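Local atomic coordinates of De Novo Protein OR329 (Artificial gene, PDB entry 4HXT), a protein that is a computationally designed armadillo-repeat protein with no known natural function, probably made as a self-assembling homo-oligomer. Residues V48-L53 with R66-I71. Sequence-based numbering, arbitrary orientation.
Sequences VLVKLL and RALANI
Leu49 and Leu68 face each other across two helical segments that run roughly antiparallel, their N-to-C directions 139° apart and their axes 10.0 Å apart at closest approach. The meeting is wholly apolar. Leu68 reaches across and splits its two methyls: CD2 lies against CB of Leu49 at 3.8 Å, while CD1 turns to the other end of the segment and meets CD1 of Leu53 tip to tip at 3.5 Å. Val50 closes in on that same Leu68 methyl from a third direction, its CG2 4.1 Å from Leu68 CD1 and the two side chains at about a right angle. Leu49 answers with its own branch: CG stands anti to the carbonyl carbon (chi1 -76°), and CD1 touches both Ala67 CB, at 3.8 Å, and the tip of Ile71, whose CD1 is 3.6 Å from Leu49 CD1. An alanine in place of Leu68 would probably open a gap between Leu49 and Leu53 and leave Val50 CG2 without its partner across the helices. Such helix-to-helix packing is characteristic of the armadillo-like repeat to which both segments belong. Leu11 covers Leu49 from the loop before helix 16-30, that helix lies against Ala67 through Ala27, and helix 100-113 packs on the Ala69 side of helix 58-71.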
loop_
_atom_site.group_PDB
_atom_site.type_symbol
_atom_site.label_atom_id
_atom_site.label_comp_id
_atom_site.label_asym_id
_atom_site.label_seq_id
_atom_site.Cartn_x
_atom_site.Cartn_y
_atom_site.Cartn_z
ATOM N N VAL A 48 -15.612 6.705 -22.744
ATOM C CA VAL A 48 -16.079 6.184 -24.023
ATOM C C VAL A 48 -15.498 4.796 -24.296
ATOM O O VAL A 48 -16.203 3.912 -24.773
ATOM C CB VAL A 48 -15.706 7.143 -25.175
ATOM C CG1 VAL A 48 -16.195 6.596 -26.504
ATOM C CG2 VAL A 48 -16.298 8.531 -24.907
ATOM N N LEU A 49 -14.216 4.603 -23.993
ATOM C CA LEU A 49 -13.579 3.306 -24.213
ATOM C C LEU A 49 -14.202 2.240 -23.325
ATOM O O LEU A 49 -14.340 1.087 -23.731
ATOM C CB LEU A 49 -12.077 3.389 -23.938
ATOM C CG LEU A 49 -11.279 4.078 -25.044
ATOM C CD1 LEU A 49 -9.858 4.310 -24.569
ATOM C CD2 LEU A 49 -11.305 3.217 -26.311
ATOM N N VAL A 50 -14.566 2.631 -22.106
ATOM C CA VAL A 50 -15.186 1.709 -21.165
ATOM C C VAL A 50 -16.549 1.291 -21.700
ATOM O O VAL A 50 -16.982 0.158 -21.501
ATOM C CB VAL A 50 -15.345 2.354 -19.768
ATOM C CG1 VAL A 50 -16.275 1.518 -18.899
ATOM C CG2 VAL A 50 -13.976 2.467 -19.105
ATOM N N LYS A 51 -17.225 2.206 -22.381
ATOM C CA LYS A 51 -18.524 1.875 -22.947
ATOM C C LYS A 51 -18.315 0.887 -24.102
ATOM O O LYS A 51 -19.081 -0.059 -24.261
ATOM C CB LYS A 51 -19.229 3.127 -23.466
ATOM C CG LYS A 51 -20.744 2.994 -23.474
ATOM C CD LYS A 51 -21.371 3.754 -24.629
ATOM C CE LYS A 51 -22.881 3.844 -24.478
ATOM N NZ LYS A 51 -23.265 4.740 -23.350
ATOM N N LEU A 52 -17.269 1.102 -24.899
ATOM C CA LEU A 52 -16.987 0.210 -26.022
ATOM C C LEU A 52 -16.670 -1.208 -25.576
ATOM O O LEU A 52 -16.747 -2.146 -26.373
ATOM C CB LEU A 52 -15.827 0.742 -26.874
ATOM C CG LEU A 52 -16.090 1.948 -27.776
ATOM C CD1 LEU A 52 -15.004 2.015 -28.844
ATOM C CD2 LEU A 52 -17.447 1.826 -28.434
ATOM N N LEU A 53 -16.310 -1.367 -24.305
ATOM C CA LEU A 53 -15.998 -2.685 -23.770
ATOM C C LEU A 53 -17.255 -3.546 -23.761
ATOM O O LEU A 53 -17.178 -4.775 -23.776
ATOM C CB LEU A 53 -15.456 -2.571 -22.339
ATOM C CG LEU A 53 -14.098 -1.898 -22.130
ATOM C CD1 LEU A 53 -13.769 -1.889 -20.640
ATOM C CD2 LEU A 53 -13.023 -2.642 -22.908
ATOM N N ARG A 66 -7.535 -3.032 -25.284
ATOM C CA ARG A 66 -6.127 -2.803 -25.580
ATOM C C ARG A 66 -5.756 -1.336 -25.340
ATOM O O ARG A 66 -4.684 -1.033 -24.815
ATOM C CB ARG A 66 -5.843 -3.202 -27.033
ATOM C CG ARG A 66 -4.423 -2.964 -27.513
ATOM C CD ARG A 66 -4.174 -3.744 -28.802
ATOM N NE ARG A 66 -2.918 -3.382 -29.452
ATOM C CZ ARG A 66 -2.740 -2.274 -30.163
ATOM N NH1 ARG A 66 -3.739 -1.416 -30.318
ATOM N NH2 ARG A 66 -1.562 -2.020 -30.716
ATOM N N ALA A 67 -6.645 -0.428 -25.724
ATOM C CA ALA A 67 -6.400 0.994 -25.533
ATOM C C ALA A 67 -6.384 1.330 -24.044
ATOM O O ALA A 67 -5.553 2.107 -23.589
ATOM C CB ALA A 67 -7.472 1.808 -26.239
ATOM N N LEU A 68 -7.307 0.736 -23.290
ATOM C CA LEU A 68 -7.392 0.982 -21.854
ATOM C C LEU A 68 -6.192 0.397 -21.116
ATOM O O LEU A 68 -5.710 0.976 -20.140
ATOM C CB LEU A 68 -8.702 0.409 -21.301
ATOM C CG LEU A 68 -9.952 1.227 -21.646
ATOM C CD1 LEU A 68 -11.220 0.439 -21.320
ATOM C CD2 LEU A 68 -9.917 2.546 -20.866
ATOM N N ALA A 69 -5.710 -0.752 -21.584
ATOM C CA ALA A 69 -4.555 -1.394 -20.971
ATOM C C ALA A 69 -3.331 -0.503 -21.156
ATOM O O ALA A 69 -2.495 -0.391 -20.259
ATOM C CB ALA A 69 -4.310 -2.761 -21.604
ATOM N N ASN A 70 -3.228 0.127 -22.325
ATOM C CA ASN A 70 -2.104 1.013 -22.607
ATOM C C ASN A 70 -2.229 2.265 -21.752
ATOM O O ASN A 70 -1.234 2.796 -21.258
ATOM C CB ASN A 70 -2.074 1.383 -24.089
ATOM C CG ASN A 70 -1.561 0.252 -24.953
ATOM O OD1 ASN A 70 -1.391 -0.873 -24.482
ATOM N ND2 ASN A 70 -1.315 0.540 -26.225
ATOM N N ILE A 71 -3.462 2.731 -21.585
ATOM C CA ILE A 71 -3.738 3.907 -20.770
ATOM C C ILE A 71 -3.392 3.601 -19.312
ATOM O O ILE A 71 -2.771 4.415 -18.622
ATOM C CB ILE A 71 -5.243 4.294 -20.868
ATOM C CG1 ILE A 71 -5.534 4.890 -22.251
ATOM C CG2 ILE A 71 -5.622 5.263 -19.757
ATOM C CD1 ILE A 71 -7.012 5.130 -22.529
#